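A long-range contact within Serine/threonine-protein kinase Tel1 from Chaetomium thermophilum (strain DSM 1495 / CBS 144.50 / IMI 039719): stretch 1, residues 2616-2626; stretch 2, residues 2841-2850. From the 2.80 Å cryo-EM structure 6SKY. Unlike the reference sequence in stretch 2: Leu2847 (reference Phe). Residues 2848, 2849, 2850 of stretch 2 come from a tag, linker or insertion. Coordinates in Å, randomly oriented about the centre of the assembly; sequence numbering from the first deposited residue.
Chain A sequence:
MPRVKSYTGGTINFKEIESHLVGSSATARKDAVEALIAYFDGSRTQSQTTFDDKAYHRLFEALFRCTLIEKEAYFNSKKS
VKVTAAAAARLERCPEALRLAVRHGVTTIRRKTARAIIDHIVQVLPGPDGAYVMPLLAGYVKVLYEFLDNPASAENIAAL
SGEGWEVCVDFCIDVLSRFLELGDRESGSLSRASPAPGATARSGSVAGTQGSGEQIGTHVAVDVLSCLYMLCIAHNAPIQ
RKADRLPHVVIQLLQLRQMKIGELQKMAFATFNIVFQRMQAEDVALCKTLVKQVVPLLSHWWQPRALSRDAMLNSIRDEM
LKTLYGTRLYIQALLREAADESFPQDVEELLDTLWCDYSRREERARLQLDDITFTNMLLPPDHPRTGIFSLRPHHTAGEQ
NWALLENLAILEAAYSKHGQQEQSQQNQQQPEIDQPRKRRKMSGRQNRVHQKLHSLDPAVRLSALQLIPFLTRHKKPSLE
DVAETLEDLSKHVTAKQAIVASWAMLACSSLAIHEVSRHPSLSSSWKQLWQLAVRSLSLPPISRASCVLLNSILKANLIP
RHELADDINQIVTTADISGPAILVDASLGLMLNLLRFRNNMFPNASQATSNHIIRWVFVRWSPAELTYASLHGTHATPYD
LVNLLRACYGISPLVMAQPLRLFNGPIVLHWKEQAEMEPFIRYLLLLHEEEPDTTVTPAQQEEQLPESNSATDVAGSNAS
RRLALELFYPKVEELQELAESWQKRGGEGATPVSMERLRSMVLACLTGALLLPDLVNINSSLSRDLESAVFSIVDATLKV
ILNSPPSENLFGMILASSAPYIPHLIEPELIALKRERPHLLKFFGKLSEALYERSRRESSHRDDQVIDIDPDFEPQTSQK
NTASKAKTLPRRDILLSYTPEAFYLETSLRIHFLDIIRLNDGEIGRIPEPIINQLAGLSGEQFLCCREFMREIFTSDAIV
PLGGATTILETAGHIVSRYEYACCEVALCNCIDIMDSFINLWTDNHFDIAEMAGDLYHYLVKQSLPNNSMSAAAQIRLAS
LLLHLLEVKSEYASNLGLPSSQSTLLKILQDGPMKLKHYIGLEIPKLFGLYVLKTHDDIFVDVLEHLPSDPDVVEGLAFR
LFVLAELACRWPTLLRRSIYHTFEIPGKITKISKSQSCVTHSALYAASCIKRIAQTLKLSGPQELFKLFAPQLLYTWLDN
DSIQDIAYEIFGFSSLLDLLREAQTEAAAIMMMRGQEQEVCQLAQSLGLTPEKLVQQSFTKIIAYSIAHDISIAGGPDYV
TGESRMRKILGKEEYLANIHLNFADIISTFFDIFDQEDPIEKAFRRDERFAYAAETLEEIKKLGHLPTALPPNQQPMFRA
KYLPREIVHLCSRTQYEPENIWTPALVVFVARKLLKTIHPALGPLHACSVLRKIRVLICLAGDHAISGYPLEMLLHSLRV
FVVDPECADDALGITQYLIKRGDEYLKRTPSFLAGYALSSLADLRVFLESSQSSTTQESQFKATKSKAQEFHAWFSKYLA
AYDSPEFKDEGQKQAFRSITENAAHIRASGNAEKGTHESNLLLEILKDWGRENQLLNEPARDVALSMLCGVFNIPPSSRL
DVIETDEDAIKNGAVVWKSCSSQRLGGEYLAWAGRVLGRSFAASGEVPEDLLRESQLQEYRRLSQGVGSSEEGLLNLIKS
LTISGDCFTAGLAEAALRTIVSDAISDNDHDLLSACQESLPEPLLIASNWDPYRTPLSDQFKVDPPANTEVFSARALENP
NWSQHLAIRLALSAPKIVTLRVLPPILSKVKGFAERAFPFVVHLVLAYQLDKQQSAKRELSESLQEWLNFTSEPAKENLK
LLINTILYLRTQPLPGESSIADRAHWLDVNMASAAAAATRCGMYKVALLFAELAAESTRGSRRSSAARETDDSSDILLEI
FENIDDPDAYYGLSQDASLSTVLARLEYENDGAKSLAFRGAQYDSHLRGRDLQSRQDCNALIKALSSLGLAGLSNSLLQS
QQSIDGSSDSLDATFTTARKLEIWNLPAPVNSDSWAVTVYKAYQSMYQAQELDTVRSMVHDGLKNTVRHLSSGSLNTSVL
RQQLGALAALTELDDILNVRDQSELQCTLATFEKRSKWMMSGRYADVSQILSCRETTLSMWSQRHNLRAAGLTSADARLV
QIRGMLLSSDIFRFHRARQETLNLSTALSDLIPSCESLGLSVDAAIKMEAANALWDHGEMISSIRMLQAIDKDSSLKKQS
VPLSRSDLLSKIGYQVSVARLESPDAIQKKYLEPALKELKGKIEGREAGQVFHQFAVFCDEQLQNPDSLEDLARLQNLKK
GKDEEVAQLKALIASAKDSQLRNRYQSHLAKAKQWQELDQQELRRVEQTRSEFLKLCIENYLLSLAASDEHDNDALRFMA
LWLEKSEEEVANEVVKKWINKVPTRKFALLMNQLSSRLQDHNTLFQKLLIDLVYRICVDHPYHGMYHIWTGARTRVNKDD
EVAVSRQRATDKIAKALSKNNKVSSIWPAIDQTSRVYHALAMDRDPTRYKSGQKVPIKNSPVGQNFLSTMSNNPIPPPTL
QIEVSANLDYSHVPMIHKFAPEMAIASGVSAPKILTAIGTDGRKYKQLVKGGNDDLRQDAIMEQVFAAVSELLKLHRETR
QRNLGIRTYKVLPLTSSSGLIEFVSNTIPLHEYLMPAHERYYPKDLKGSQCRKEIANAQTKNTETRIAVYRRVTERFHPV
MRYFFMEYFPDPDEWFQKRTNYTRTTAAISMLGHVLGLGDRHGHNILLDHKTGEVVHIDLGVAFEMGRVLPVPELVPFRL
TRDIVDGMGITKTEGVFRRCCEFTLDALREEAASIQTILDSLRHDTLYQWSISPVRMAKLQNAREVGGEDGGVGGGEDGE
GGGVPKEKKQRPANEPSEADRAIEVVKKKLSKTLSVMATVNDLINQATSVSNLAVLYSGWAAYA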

# COMPACT_ATOMS: atom_id res chain seq x y z
N LEU A 2616 39.39 -3.36 -24.66
CA LEU A 2616 38.78 -4.39 -23.83
C LEU A 2616 38.61 -3.97 -22.39
O LEU A 2616 37.94 -4.67 -21.64
CB LEU A 2616 39.60 -5.67 -23.88
CG LEU A 2616 39.54 -6.54 -25.12
CD1 LEU A 2616 40.52 -6.06 -26.14
CD2 LEU A 2616 39.86 -7.96 -24.73
N ARG A 2617 39.21 -2.86 -21.98
CA ARG A 2617 39.03 -2.44 -20.60
C ARG A 2617 37.62 -1.90 -20.37
O ARG A 2617 37.06 -2.08 -19.29
CB ARG A 2617 40.07 -1.40 -20.21
CG ARG A 2617 40.37 -1.40 -18.74
CD ARG A 2617 41.06 -0.14 -18.33
NE ARG A 2617 41.43 -0.18 -16.92
CZ ARG A 2617 40.72 0.35 -15.94
NH1 ARG A 2617 41.14 0.26 -14.69
NH2 ARG A 2617 39.59 0.99 -16.20
N GLN A 2618 37.03 -1.26 -21.38
CA GLN A 2618 35.62 -0.90 -21.30
C GLN A 2618 34.75 -2.13 -21.09
O GLN A 2618 33.88 -2.16 -20.21
CB GLN A 2618 35.20 -0.17 -22.57
CG GLN A 2618 35.94 1.12 -22.82
CD GLN A 2618 35.68 2.15 -21.76
OE1 GLN A 2618 36.56 2.50 -20.99
NE2 GLN A 2618 34.45 2.64 -21.71
N ASP A 2619 34.98 -3.17 -21.90
CA ASP A 2619 34.19 -4.39 -21.80
C ASP A 2619 34.38 -5.06 -20.45
O ASP A 2619 33.43 -5.59 -19.88
CB ASP A 2619 34.56 -5.34 -22.92
CG ASP A 2619 34.09 -4.85 -24.28
OD1 ASP A 2619 33.69 -3.68 -24.38
OD2 ASP A 2619 34.12 -5.65 -25.24
N ALA A 2620 35.61 -5.05 -19.92
CA ALA A 2620 35.87 -5.71 -18.65
C ALA A 2620 35.24 -4.96 -17.49
O ALA A 2620 34.64 -5.57 -16.59
CB ALA A 2620 37.37 -5.85 -18.44
N ILE A 2621 35.36 -3.63 -17.49
CA ILE A 2621 34.72 -2.82 -16.47
C ILE A 2621 33.21 -3.02 -16.48
O ILE A 2621 32.58 -3.19 -15.43
CB ILE A 2621 35.08 -1.34 -16.67
CG1 ILE A 2621 36.55 -1.09 -16.34
CG2 ILE A 2621 34.24 -0.48 -15.80
CD1 ILE A 2621 36.84 -1.20 -14.90
N MET A 2622 32.61 -3.02 -17.67
CA MET A 2622 31.16 -3.16 -17.71
C MET A 2622 30.71 -4.57 -17.36
O MET A 2622 29.65 -4.74 -16.76
CB MET A 2622 30.63 -2.74 -19.07
CG MET A 2622 30.66 -1.24 -19.27
SD MET A 2622 30.27 -0.33 -17.76
CE MET A 2622 28.53 -0.68 -17.58
N GLU A 2623 31.49 -5.59 -17.72
CA GLU A 2623 31.16 -6.93 -17.27
C GLU A 2623 31.18 -7.02 -15.75
O GLU A 2623 30.31 -7.66 -15.15
CB GLU A 2623 32.14 -7.93 -17.89
CG GLU A 2623 31.93 -9.36 -17.46
CD GLU A 2623 30.59 -9.91 -17.88
OE1 GLU A 2623 30.14 -9.59 -18.99
OE2 GLU A 2623 29.97 -10.64 -17.09
N GLN A 2624 32.14 -6.34 -15.11
CA GLN A 2624 32.19 -6.34 -13.65
C GLN A 2624 30.99 -5.61 -13.05
O GLN A 2624 30.42 -6.07 -12.05
CB GLN A 2624 33.49 -5.69 -13.20
CG GLN A 2624 33.64 -5.59 -11.71
CD GLN A 2624 34.63 -4.54 -11.32
OE1 GLN A 2624 35.06 -4.47 -10.18
NE2 GLN A 2624 34.99 -3.70 -12.28
N VAL A 2625 30.59 -4.49 -13.64
CA VAL A 2625 29.44 -3.74 -13.14
C VAL A 2625 28.16 -4.57 -13.25
O VAL A 2625 27.35 -4.63 -12.32
CB VAL A 2625 29.32 -2.41 -13.88
CG1 VAL A 2625 27.93 -1.85 -13.74
CG2 VAL A 2625 30.33 -1.43 -13.36
N PHE A 2626 27.97 -5.21 -14.40
CA PHE A 2626 26.79 -6.04 -14.60
C PHE A 2626 26.77 -7.22 -13.64
O PHE A 2626 25.71 -7.59 -13.12
CB PHE A 2626 26.72 -6.52 -16.04
CG PHE A 2626 26.03 -5.56 -16.96
CD1 PHE A 2626 26.71 -4.51 -17.52
CD2 PHE A 2626 24.70 -5.73 -17.27
CE1 PHE A 2626 26.08 -3.64 -18.37
CE2 PHE A 2626 24.07 -4.86 -18.12
CZ PHE A 2626 24.76 -3.81 -18.66
N SER A 2841 31.76 4.04 -7.28
CA SER A 2841 33.06 3.40 -7.41
C SER A 2841 33.57 3.50 -8.83
O SER A 2841 34.78 3.61 -9.06
CB SER A 2841 32.98 1.95 -6.98
OG SER A 2841 32.56 1.14 -8.07
N LEU A 2842 32.67 3.44 -9.80
CA LEU A 2842 33.06 3.65 -11.19
C LEU A 2842 33.50 5.09 -11.45
O LEU A 2842 34.28 5.34 -12.37
CB LEU A 2842 31.91 3.29 -12.12
CG LEU A 2842 32.27 2.91 -13.53
CD1 LEU A 2842 33.26 1.80 -13.42
CD2 LEU A 2842 31.05 2.46 -14.26
N ARG A 2843 32.99 6.04 -10.67
CA ARG A 2843 33.29 7.45 -10.92
C ARG A 2843 34.72 7.82 -10.53
O ARG A 2843 35.26 8.78 -11.07
CB ARG A 2843 32.31 8.32 -10.15
CG ARG A 2843 32.17 9.72 -10.69
CD ARG A 2843 31.77 10.68 -9.60
NE ARG A 2843 30.47 10.37 -9.01
CZ ARG A 2843 29.33 10.90 -9.42
NH1 ARG A 2843 28.19 10.57 -8.84
NH2 ARG A 2843 29.32 11.76 -10.43
N HIS A 2844 35.33 7.08 -9.61
CA HIS A 2844 36.70 7.31 -9.19
C HIS A 2844 37.68 6.41 -9.93
O HIS A 2844 38.77 6.13 -9.42
CB HIS A 2844 36.83 7.10 -7.69
CG HIS A 2844 35.84 7.88 -6.90
ND1 HIS A 2844 35.05 7.31 -5.92
CD2 HIS A 2844 35.49 9.19 -6.95
CE1 HIS A 2844 34.26 8.24 -5.40
NE2 HIS A 2844 34.51 9.38 -6.01
N ASP A 2845 37.30 5.94 -11.11
CA ASP A 2845 38.18 5.15 -11.96
C ASP A 2845 38.71 6.09 -13.04
O ASP A 2845 37.96 6.55 -13.90
CB ASP A 2845 37.43 3.97 -12.56
CG ASP A 2845 38.35 2.92 -13.10
OD1 ASP A 2845 39.58 3.11 -13.02
OD2 ASP A 2845 37.85 1.89 -13.59
N THR A 2846 40.01 6.38 -12.98
CA THR A 2846 40.60 7.37 -13.87
C THR A 2846 40.53 6.94 -15.33
O THR A 2846 40.48 7.79 -16.22
CB THR A 2846 42.05 7.62 -13.47
OG1 THR A 2846 42.16 7.61 -12.04
CG2 THR A 2846 42.52 8.96 -13.98
N LEU A 2847 40.52 5.64 -15.58
CA LEU A 2847 40.73 5.10 -16.92
C LEU A 2847 39.44 4.71 -17.62
O LEU A 2847 39.50 4.22 -18.74
CB LEU A 2847 41.65 3.89 -16.84
CG LEU A 2847 43.08 4.16 -16.37
CD1 LEU A 2847 43.80 2.87 -16.11
CD2 LEU A 2847 43.79 4.95 -17.43
N TYR A 2848 38.29 4.91 -17.00
CA TYR A 2848 37.02 4.60 -17.64
C TYR A 2848 36.53 5.82 -18.41
O TYR A 2848 36.46 6.92 -17.86
CB TYR A 2848 35.98 4.18 -16.60
CG TYR A 2848 34.70 3.71 -17.23
CD1 TYR A 2848 34.63 2.49 -17.89
CD2 TYR A 2848 33.56 4.48 -17.19
CE1 TYR A 2848 33.48 2.07 -18.48
CE2 TYR A 2848 32.40 4.06 -17.78
CZ TYR A 2848 32.37 2.86 -18.42
OH TYR A 2848 31.21 2.44 -19.01
N GLN A 2849 36.22 5.63 -19.69
CA GLN A 2849 35.77 6.71 -20.55
C GLN A 2849 34.25 6.76 -20.55
O GLN A 2849 33.59 5.74 -20.76
CB GLN A 2849 36.28 6.52 -21.97
CG GLN A 2849 37.70 6.01 -22.08
CD GLN A 2849 38.73 7.02 -21.63
OE1 GLN A 2849 39.82 6.66 -21.20
NE2 GLN A 2849 38.39 8.29 -21.75
N TRP A 2850 33.70 7.95 -20.35
CA TRP A 2850 32.26 8.12 -20.29
C TRP A 2850 31.66 8.57 -21.60
O TRP A 2850 30.45 8.83 -21.66
CB TRP A 2850 31.89 9.10 -19.18
CG TRP A 2850 32.13 8.55 -17.85
CD1 TRP A 2850 33.28 8.60 -17.15
CD2 TRP A 2850 31.20 7.84 -17.04
NE1 TRP A 2850 33.13 7.98 -15.95
CE2 TRP A 2850 31.86 7.50 -15.85
CE3 TRP A 2850 29.87 7.47 -17.20
CZ2 TRP A 2850 31.23 6.81 -14.83
CZ3 TRP A 2850 29.25 6.79 -16.19
CH2 TRP A 2850 29.93 6.46 -15.03

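The most unusual feature is a side-chain amide that pairs with a backbone: Gln2618, on the helix of stretch 1, meets both the backbone N and the backbone O of Gln2849, a residue from an insertion into the natural sequence. Gln2849 N donates to Gln2618 OE1 (3.4 Å, 178°), and Gln2618 NE2 donates to Gln2849 O (3.4 Å, 142°). Both hydrogen bonds are weak, yet together they use both ends of the amide. The CA-to-CB bond of Gln2618 points sideways; its m, m rotamer carries the amide to the loop, and its backbone is among the nearest to stretch 2 (Gln2618 CA to Tyr2848 CA, 6.8 Å).

Arg2617, the residue just before Gln2618, is extended, with chi1 to chi3 all t, and forms a salt bridge from NH2 to Asp2845 OD2 (3.3 Å, 169°). The carboxylate oxygen lies at the guanidinium edge, near its plane, where the N-H bonds point, while Leu2847 CB covers one face, 3.6 Å from Arg2617 NH2. Asp2845 begins the type I turn that ends at Tyr2848, so the salt bridge ties this turn to the helix. Leu2847 differs from the reference sequence.

Ile2621, one turn further on, is buried and points toward stretch 2. Its CG2 packs 3.4 Å from Leu2842 CD1 and 3.7 Å from Tyr2848 CD1, so the same methyl meets both. Val2625 extends this apolar strip, with CG2 4.1 Å from Leu2842 CD2. The CA-to-CB bond of the inserted Tyr2848 points sideways, but with chi1 t the end of its side chain comes nearer the helix, its ring lying obliquely to Gln2618, Ile2621 and Met2622. Met2622, m at all three chi angles, brings SD to 3.2 Å from Tyr2848 OH and 4.9 Å from the ring centroid, an oblique sulfur-aromatic contact. In all, 462 Å² is buried, counting both sides.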